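Local coordinates for protein putative ATPase, AAA family (Prochlorococcus marinus subsp. pastoris str. CCMP1986, PDB 3CTD) that forms the C-terminal part of a RarA/MGS1/WRNIP1-type AAA protein that probably acts as a DNA-dependent ATPase when DNA replication stalls, at residues 80-94 / 115-129. The protein carries 1 engineered substitution. Sequence-based numbering, arbitrary orientation.
Sequences CEDIGLADPNAIVVV and QASLYLAISPKSNST
Lys125 crosses the side chain of Ile83, Lys125 CD lying 3.6 Å from Ile83 CD1, and then turns its ammonium group back onto the C-terminal end of helix 110-121. Bends at chi2 and chi4 bring NZ to the carbonyl oxygens of Leu120, Ala121 and Ser123, a C-terminal cap in which the bonds to Leu120 O and Ser123 O lie in the carbonyl planes; Ser49 OG is a further partner. The contact belongs to the all-helical MgsA-type C-terminal domain and joins the turn between helices 68-83 and 90-104 to the end of helix 110-121 and the loop after it. The short axes of 90-94 and 115-121 run nearly antiparallel (163°), 9.9 Å apart.

Between these helices, Val93 CG1 sits over one face of the Tyr119 ring, a CH-pi contact 4.1 Å from the centroid. Tyr119 reaches across to helix 90-104 because its chi1 of 180° swings the ring directly away from its own backbone N; its CE2 packs 3.6 Å from Ala90 CB. Its hydroxyl gives a weak hydrogen bond to Asp87 OD2, the carboxylate and ring planes 43° apart, and Trp191 of the second subunit stacks on the ring. Asp87 also caps the following turn, its OD1 taking the N-H of Asn89, while a water bridges its OD2 to Ser123 OG. Leu120 CD2, at the edge of the Tyr119 ring and in its plane, touches both Ile83 CG1 and Ala90 CB, each at 3.8 Å.

Farther along, the loop pairs with the end of helix 68-83: Ser126 N donates to Asp82 O, and Ser126 OG closes an ST turn with Ser128 N while also bonding Glu192. Finally, Thr129 OG1 donates to Cys80 O at 2.8 Å, from above the carbonyl plane.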
ATOM      1  N   CYS B  80      -4.506  -8.023 -12.036  1.00 29.84           N
ATOM      2  CA  CYS B  80      -3.353  -7.827 -12.920  1.00 31.89           C
ATOM      3  C   CYS B  80      -3.699  -8.086 -14.384  1.00 34.57           C
ATOM      4  O   CYS B  80      -3.173  -7.427 -15.294  1.00 34.11           O
ATOM      5  CB  CYS B  80      -2.144  -8.683 -12.476  1.00 33.31           C
ATOM      6  SG  CYS B  80      -1.560  -8.138 -10.829  1.00 37.94           S
ATOM      7  N   GLU B  81      -4.594  -9.037 -14.610  1.00 32.91           N
ATOM      8  CA  GLU B  81      -4.962  -9.367 -15.957  1.00 35.41           C
ATOM      9  C   GLU B  81      -5.933  -8.366 -16.590  1.00 36.78           C
ATOM     10  O   GLU B  81      -5.787  -8.046 -17.764  1.00 37.73           O
ATOM     11  CB  GLU B  81      -5.550 -10.753 -16.013  1.00 35.86           C
ATOM     12  CG  GLU B  81      -6.252 -10.988 -17.299  1.00 45.39           C
ATOM     13  CD  GLU B  81      -6.649 -12.437 -17.528  1.00 48.67           C
ATOM     14  OE1 GLU B  81      -6.366 -12.918 -18.639  1.00 54.94           O
ATOM     15  OE2 GLU B  81      -7.232 -13.093 -16.637  1.00 49.29           O
ATOM     16  N   ASP B  82      -6.908  -7.859 -15.817  1.00 40.02           N
ATOM     17  CA  ASP B  82      -8.011  -7.055 -16.368  1.00 32.97           C
ATOM     18  C   ASP B  82      -7.928  -5.607 -15.943  1.00 34.59           C
ATOM     19  O   ASP B  82      -8.423  -4.762 -16.638  1.00 37.44           O
ATOM     20  CB  ASP B  82      -9.368  -7.593 -15.937  1.00 34.24           C
ATOM     21  CG  ASP B  82      -9.677  -8.962 -16.506  1.00 41.00           C
ATOM     22  OD1 ASP B  82      -9.700  -9.111 -17.753  1.00 39.76           O
ATOM     23  OD2 ASP B  82      -9.924  -9.893 -15.694  1.00 43.15           O
ATOM     24  N   ILE B  83      -7.347  -5.297 -14.790  1.00 31.74           N
ATOM     25  CA  ILE B  83      -7.147  -3.887 -14.421  1.00 29.29           C
ATOM     26  C   ILE B  83      -5.678  -3.516 -14.712  1.00 29.64           C
ATOM     27  O   ILE B  83      -5.375  -2.612 -15.513  1.00 32.70           O
ATOM     28  CB  ILE B  83      -7.494  -3.616 -12.906  1.00 30.29           C
ATOM     29  CG1 ILE B  83      -8.999  -3.553 -12.649  1.00 24.51           C
ATOM     30  CG2 ILE B  83      -6.812  -2.348 -12.367  1.00 29.04           C
ATOM     31  CD1 ILE B  83      -9.705  -4.726 -13.067  1.00 24.56           C
ATOM     32  N   GLY B  84      -4.761  -4.220 -14.070  1.00 31.18           N
ATOM     33  CA  GLY B  84      -3.336  -4.153 -14.439  1.00 31.24           C
ATOM     34  C   GLY B  84      -2.771  -2.769 -14.270  1.00 33.84           C
ATOM     35  O   GLY B  84      -3.113  -2.061 -13.305  1.00 33.70           O
ATOM     36  N   LEU B  85      -1.926  -2.346 -15.217  1.00 33.40           N
ATOM     37  CA  LEU B  85      -1.345  -1.006 -15.132  1.00 33.62           C
ATOM     38  C   LEU B  85      -2.340   0.147 -15.424  1.00 32.64           C
ATOM     39  O   LEU B  85      -1.941   1.312 -15.588  1.00 30.01           O
ATOM     40  CB  LEU B  85      -0.114  -0.916 -16.037  1.00 32.99           C
ATOM     41  CG  LEU B  85       0.832  -2.090 -15.839  1.00 29.59           C
ATOM     42  CD1 LEU B  85       1.837  -2.017 -16.915  1.00 26.42           C
ATOM     43  CD2 LEU B  85       1.511  -1.963 -14.503  1.00 31.08           C
ATOM     44  N   ALA B  86      -3.625  -0.156 -15.513  1.00 33.99           N
ATOM     45  CA  ALA B  86      -4.599   0.951 -15.549  1.00 35.05           C
ATOM     46  C   ALA B  86      -4.611   1.544 -14.131  1.00 34.58           C
ATOM     47  O   ALA B  86      -4.815   2.749 -13.942  1.00 35.31           O
ATOM     48  CB  ALA B  86      -5.987   0.464 -15.973  1.00 33.46           C
ATOM     49  N   ASP B  87      -4.381   0.682 -13.137  1.00 33.08           N
ATOM     50  CA  ASP B  87      -4.234   1.085 -11.737  1.00 32.64           C
ATOM     51  C   ASP B  87      -3.429   0.005 -10.990  1.00 32.97           C
ATOM     52  O   ASP B  87      -3.991  -0.939 -10.428  1.00 30.77           O
ATOM     53  CB  ASP B  87      -5.609   1.320 -11.088  1.00 34.98           C
ATOM     54  CG  ASP B  87      -5.525   1.634  -9.575  1.00 40.21           C
ATOM     55  OD1 ASP B  87      -4.436   1.941  -9.051  1.00 40.71           O
ATOM     56  OD2 ASP B  87      -6.563   1.542  -8.881  1.00 42.19           O
ATOM     57  N   PRO B  88      -2.102   0.154 -10.968  1.00 35.65           N
ATOM     58  CA  PRO B  88      -1.319  -0.921 -10.380  1.00 32.88           C
ATOM     59  C   PRO B  88      -1.494  -0.997  -8.856  1.00 34.89           C
ATOM     60  O   PRO B  88      -0.970  -1.893  -8.237  1.00 34.15           O
ATOM     61  CB  PRO B  88       0.112  -0.564 -10.764  1.00 31.78           C
ATOM     62  CG  PRO B  88       0.099   0.919 -11.004  1.00 32.44           C
ATOM     63  CD  PRO B  88      -1.284   1.333 -11.347  1.00 33.89           C
ATOM     64  N   ASN B  89      -2.239  -0.080  -8.256  1.00 36.80           N
ATOM     65  CA  ASN B  89      -2.546  -0.181  -6.830  1.00 35.16           C
ATOM     66  C   ASN B  89      -3.637  -1.243  -6.554  1.00 35.80           C
ATOM     67  O   ASN B  89      -3.780  -1.776  -5.434  1.00 36.92           O
ATOM     68  CB  ASN B  89      -2.944   1.212  -6.295  1.00 38.74           C
ATOM     69  CG  ASN B  89      -3.044   1.253  -4.768  1.00 42.26           C
ATOM     70  OD1 ASN B  89      -2.068   1.009  -4.058  1.00 44.21           O
ATOM     71  ND2 ASN B  89      -4.233   1.580  -4.260  1.00 47.31           N
ATOM     72  N   ALA B  90      -4.407  -1.575  -7.590  1.00 35.31           N
ATOM     73  CA  ALA B  90      -5.497  -2.532  -7.452  1.00 30.28           C
ATOM     74  C   ALA B  90      -5.013  -3.828  -6.819  1.00 28.19           C
ATOM     75  O   ALA B  90      -5.715  -4.391  -5.977  1.00 27.03           O
ATOM     76  CB  ALA B  90      -6.185  -2.806  -8.842  1.00 29.19           C
ATOM     77  N   ILE B  91      -3.839  -4.316  -7.238  1.00 25.95           N
ATOM     78  CA  ILE B  91      -3.321  -5.555  -6.658  1.00 29.91           C
ATOM     79  C   ILE B  91      -2.997  -5.349  -5.179  1.00 28.91           C
ATOM     80  O   ILE B  91      -3.189  -6.250  -4.402  1.00 27.86           O
ATOM     81  CB  ILE B  91      -2.126  -6.192  -7.451  1.00 31.62           C
ATOM     82  CG1 ILE B  91      -1.781  -7.571  -6.922  1.00 29.00           C
ATOM     83  CG2 ILE B  91      -0.870  -5.343  -7.386  1.00 34.12           C
ATOM     84  CD1 ILE B  91      -2.670  -8.623  -7.466  1.00 35.47           C
ATOM     85  N   VAL B  92      -2.550  -4.156  -4.789  1.00 28.37           N
ATOM     86  CA  VAL B  92      -2.268  -3.908  -3.380  1.00 33.04           C
ATOM     87  C   VAL B  92      -3.560  -3.921  -2.570  1.00 32.70           C
ATOM     88  O   VAL B  92      -3.597  -4.479  -1.497  1.00 35.90           O
ATOM     89  CB  VAL B  92      -1.551  -2.542  -3.174  1.00 38.42           C
ATOM     90  CG1 VAL B  92      -1.321  -2.245  -1.658  1.00 33.51           C
ATOM     91  CG2 VAL B  92      -0.240  -2.451  -4.012  1.00 37.75           C
ATOM     92  N   VAL B  93      -4.628  -3.314  -3.088  1.00 33.17           N
ATOM     93  CA  VAL B  93      -5.870  -3.199  -2.332  1.00 30.22           C
ATOM     94  C   VAL B  93      -6.500  -4.592  -2.150  1.00 31.81           C
ATOM     95  O   VAL B  93      -6.927  -4.970  -1.047  1.00 34.01           O
ATOM     96  CB  VAL B  93      -6.877  -2.219  -3.039  1.00 32.53           C
ATOM     97  CG1 VAL B  93      -8.322  -2.330  -2.461  1.00 27.27           C
ATOM     98  CG2 VAL B  93      -6.363  -0.765  -2.998  1.00 27.25           C
ATOM     99  N   VAL B  94      -6.594  -5.340  -3.234  1.00 27.93           N
ATOM    100  CA  VAL B  94      -7.193  -6.660  -3.187  1.00 30.00           C
ATOM    101  C   VAL B  94      -6.389  -7.601  -2.293  1.00 34.80           C
ATOM    102  O   VAL B  94      -6.967  -8.404  -1.587  1.00 32.42           O
ATOM    103  CB  VAL B  94      -7.231  -7.303  -4.581  1.00 28.55           C
ATOM    104  CG1 VAL B  94      -7.597  -8.737  -4.439  1.00 23.62           C
ATOM    105  CG2 VAL B  94      -8.199  -6.554  -5.476  1.00 25.26           C
ATOM    106  N   GLN B 115     -15.665  -5.313  -0.864  1.00 30.34           N
ATOM    107  CA  GLN B 115     -14.747  -4.200  -1.233  1.00 27.87           C
ATOM    108  C   GLN B 115     -13.834  -4.526  -2.430  1.00 30.32           C
ATOM    109  O   GLN B 115     -13.694  -3.734  -3.381  1.00 26.33           O
ATOM    110  CB  GLN B 115     -13.856  -3.797  -0.068  1.00 26.16           C
ATOM    111  CG  GLN B 115     -12.759  -2.834  -0.457  1.00 32.52           C
ATOM    112  CD  GLN B 115     -12.419  -1.831   0.649  1.00 37.55           C
ATOM    113  OE1 GLN B 115     -13.127  -1.751   1.637  1.00 40.98           O
ATOM    114  NE2 GLN B 115     -11.311  -1.095   0.501  1.00 34.58           N
ATOM    115  N   ALA B 116     -13.159  -5.676  -2.339  1.00 28.79           N
ATOM    116  CA  ALA B 116     -12.248  -6.097  -3.375  1.00 26.58           C
ATOM    117  C   ALA B 116     -12.975  -6.229  -4.729  1.00 26.38           C
ATOM    118  O   ALA B 116     -12.509  -5.735  -5.773  1.00 26.38           O
ATOM    119  CB  ALA B 116     -11.587  -7.405  -2.976  1.00 24.88           C
ATOM    120  N   SER B 117     -14.115  -6.903  -4.707  1.00 26.20           N
ATOM    121  CA  SER B 117     -14.905  -7.097  -5.909  1.00 26.94           C
ATOM    122  C   SER B 117     -15.366  -5.777  -6.501  1.00 29.04           C
ATOM    123  O   SER B 117     -15.113  -5.499  -7.689  1.00 32.13           O
ATOM    124  CB  SER B 117     -16.078  -8.038  -5.615  1.00 27.27           C
ATOM    125  OG  SER B 117     -15.511  -9.238  -5.066  1.00 30.50           O
ATOM    126  N   LEU B 118     -16.047  -4.971  -5.700  1.00 27.93           N
ATOM    127  CA  LEU B 118     -16.543  -3.658  -6.167  1.00 29.67           C
ATOM    128  C   LEU B 118     -15.443  -2.787  -6.708  1.00 29.26           C
ATOM    129  O   LEU B 118     -15.607  -2.090  -7.702  1.00 31.90           O
ATOM    130  CB  LEU B 118     -17.266  -2.927  -5.030  1.00 28.99           C
ATOM    131  CG  LEU B 118     -18.653  -3.519  -4.721  1.00 32.86           C
ATOM    132  CD1 LEU B 118     -19.118  -2.991  -3.375  1.00 30.35           C
ATOM    133  CD2 LEU B 118     -19.685  -3.234  -5.861  1.00 27.79           C
ATOM    134  N   TYR B 119     -14.289  -2.850  -6.059  1.00 33.10           N
ATOM    135  CA  TYR B 119     -13.152  -2.003  -6.423  1.00 30.21           C
ATOM    136  C   TYR B 119     -12.652  -2.286  -7.853  1.00 28.71           C
ATOM    137  O   TYR B 119     -12.362  -1.365  -8.612  1.00 22.94           O
ATOM    138  CB  TYR B 119     -12.031  -2.247  -5.428  1.00 25.17           C
ATOM    139  CG  TYR B 119     -10.818  -1.431  -5.708  1.00 27.11           C
ATOM    140  CD1 TYR B 119     -10.546  -0.279  -5.009  1.00 28.51           C
ATOM    141  CD2 TYR B 119      -9.921  -1.813  -6.674  1.00 31.91           C
ATOM    142  CE1 TYR B 119      -9.372   0.486  -5.275  1.00 27.88           C
ATOM    143  CE2 TYR B 119      -8.748  -1.052  -6.954  1.00 32.91           C
ATOM    144  CZ  TYR B 119      -8.479   0.084  -6.250  1.00 32.71           C
ATOM    145  OH  TYR B 119      -7.316   0.805  -6.538  1.00 37.33           O
ATOM    146  N   LEU B 120     -12.500  -3.573  -8.186  1.00 27.24           N
ATOM    147  CA  LEU B 120     -12.120  -3.985  -9.533  1.00 26.12           C
ATOM    148  C   LEU B 120     -13.222  -3.650 -10.537  1.00 30.57           C
ATOM    149  O   LEU B 120     -12.924  -3.134 -11.600  1.00 35.56           O
ATOM    150  CB  LEU B 120     -11.772  -5.469  -9.572  1.00 25.30           C
ATOM    151  CG  LEU B 120     -10.565  -5.839  -8.717  1.00 28.06           C
ATOM    152  CD1 LEU B 120     -10.190  -7.318  -8.872  1.00 23.74           C
ATOM    153  CD2 LEU B 120      -9.390  -4.920  -9.076  1.00 25.04           C
ATOM    154  N   ALA B 121     -14.493  -3.901 -10.202  1.00 29.41           N
ATOM    155  CA  ALA B 121     -15.588  -3.594 -11.127  1.00 27.03           C
ATOM    156  C   ALA B 121     -15.584  -2.131 -11.595  1.00 32.37           C
ATOM    157  O   ALA B 121     -15.859  -1.848 -12.755  1.00 32.65           O
ATOM    158  CB  ALA B 121     -16.901  -3.921 -10.486  1.00 30.43           C
ATOM    159  N   ILE B 122     -15.289  -1.194 -10.686  1.00 30.67           N
ATOM    160  CA  ILE B 122     -15.316   0.203 -11.044  1.00 27.84           C
ATOM    161  C   ILE B 122     -13.964   0.795 -11.423  1.00 30.98           C
ATOM    162  O   ILE B 122     -13.895   1.991 -11.693  1.00 33.34           O
ATOM    163  CB  ILE B 122     -16.006   1.077  -9.946  1.00 30.34           C
ATOM    164  CG1 ILE B 122     -15.189   1.160  -8.641  1.00 26.67           C
ATOM    165  CG2 ILE B 122     -17.376   0.507  -9.619  1.00 27.36           C
ATOM    166  CD1 ILE B 122     -15.901   1.967  -7.553  1.00 22.47           C
ATOM    167  N   SER B 123     -12.886  -0.002 -11.453  1.00 30.09           N
ATOM    168  CA  SER B 123     -11.587   0.566 -11.841  1.00 27.54           C
ATOM    169  C   SER B 123     -11.523   0.695 -13.335  1.00 32.16           C
ATOM    170  O   SER B 123     -12.191  -0.102 -14.041  1.00 28.75           O
ATOM    171  CB  SER B 123     -10.438  -0.331 -11.392  1.00 29.86           C
ATOM    172  OG  SER B 123     -10.411  -0.418  -9.988  1.00 35.41           O
ATOM    173  N   PRO B 124     -10.693   1.653 -13.850  1.00 34.43           N
ATOM    174  CA  PRO B 124     -10.420   1.606 -15.306  1.00 33.10           C
ATOM    175  C   PRO B 124      -9.790   0.257 -15.648  1.00 32.04           C
ATOM    176  O   PRO B 124      -9.106  -0.306 -14.829  1.00 33.49           O
ATOM    177  CB  PRO B 124      -9.419   2.780 -15.561  1.00 30.12           C
ATOM    178  CG  PRO B 124      -8.827   3.126 -14.237  1.00 34.19           C
ATOM    179  CD  PRO B 124      -9.949   2.749 -13.189  1.00 33.95           C
ATOM    180  N   LYS B 125     -10.013  -0.243 -16.855  1.00 37.40           N
ATOM    181  CA  LYS B 125      -9.512  -1.543 -17.271  1.00 37.30           C
ATOM    182  C   LYS B 125      -8.343  -1.468 -18.269  1.00 40.72           C
ATOM    183  O   LYS B 125      -8.261  -0.515 -19.063  1.00 44.68           O
ATOM    184  CB  LYS B 125     -10.681  -2.341 -17.865  1.00 35.11           C
ATOM    185  CG  LYS B 125     -11.948  -2.346 -16.964  1.00 35.76           C
ATOM    186  CD  LYS B 125     -11.776  -3.208 -15.648  1.00 32.24           C
ATOM    187  CE  LYS B 125     -13.112  -3.443 -14.920  1.00 30.98           C
ATOM    188  NZ  LYS B 125     -13.698  -2.170 -14.313  1.00 28.55           N
ATOM    189  N   SER B 126      -7.435  -2.455 -18.224  1.00 38.26           N
ATOM    190  CA  SER B 126      -6.418  -2.639 -19.262  1.00 30.64           C
ATOM    191  C   SER B 126      -5.924  -4.025 -19.236  1.00 33.97           C
ATOM    192  O   SER B 126      -5.617  -4.538 -18.147  1.00 37.55           O
ATOM    193  CB  SER B 126      -5.216  -1.758 -18.984  1.00 36.55           C
ATOM    194  OG  SER B 126      -4.091  -2.163 -19.738  1.00 28.66           O
ATOM    195  N   ASN B 127      -5.806  -4.644 -20.413  1.00 32.67           N
ATOM    196  CA  ASN B 127      -5.204  -5.990 -20.489  1.00 34.94           C
ATOM    197  C   ASN B 127      -3.703  -5.973 -20.907  1.00 37.08           C
ATOM    198  O   ASN B 127      -3.168  -7.007 -21.386  1.00 34.41           O
ATOM    199  CB  ASN B 127      -5.989  -6.910 -21.445  1.00 36.93           C
ATOM    200  CG  ASN B 127      -5.901  -6.461 -22.910  1.00 36.33           C
ATOM    201  OD1 ASN B 127      -5.385  -5.392 -23.222  1.00 40.68           O
ATOM    202  ND2 ASN B 127      -6.407  -7.277 -23.802  1.00 39.61           N
ATOM    203  N   SER B 128      -3.029  -4.823 -20.751  1.00 33.02           N
ATOM    204  CA  SER B 128      -1.672  -4.700 -21.292  1.00 35.21           C
ATOM    205  C   SER B 128      -0.624  -5.668 -20.686  1.00 39.20           C
ATOM    206  O   SER B 128       0.411  -5.893 -21.301  1.00 41.39           O
ATOM    207  CB  SER B 128      -1.179  -3.248 -21.324  1.00 35.96           C
ATOM    208  OG  SER B 128      -0.629  -2.827 -20.079  1.00 40.01           O
ATOM    209  N   THR B 129      -0.899  -6.280 -19.530  1.00 37.31           N
ATOM    210  CA  THR B 129       0.017  -7.274 -18.999  1.00 35.09           C
ATOM    211  C   THR B 129      -0.014  -8.567 -19.773  1.00 37.34           C
ATOM    212  O   THR B 129       0.844  -9.416 -19.522  1.00 37.71           O
ATOM    213  CB  THR B 129      -0.274  -7.639 -17.547  1.00 34.82           C
ATOM    214  OG1 THR B 129      -1.595  -8.193 -17.465  1.00 32.39           O
ATOM    215  CG2 THR B 129      -0.113  -6.388 -16.606  1.00 29.62           C
TER
HETATM  216  O   HOH W   1      -3.421  -5.892 -17.491  1.00 35.91           O
HETATM  217  O   HOH W   2      -2.101  -3.586 -17.666  1.00 33.53           O
HETATM  218  O   HOH W   3      -8.992   1.870  -9.856  1.00 36.11           O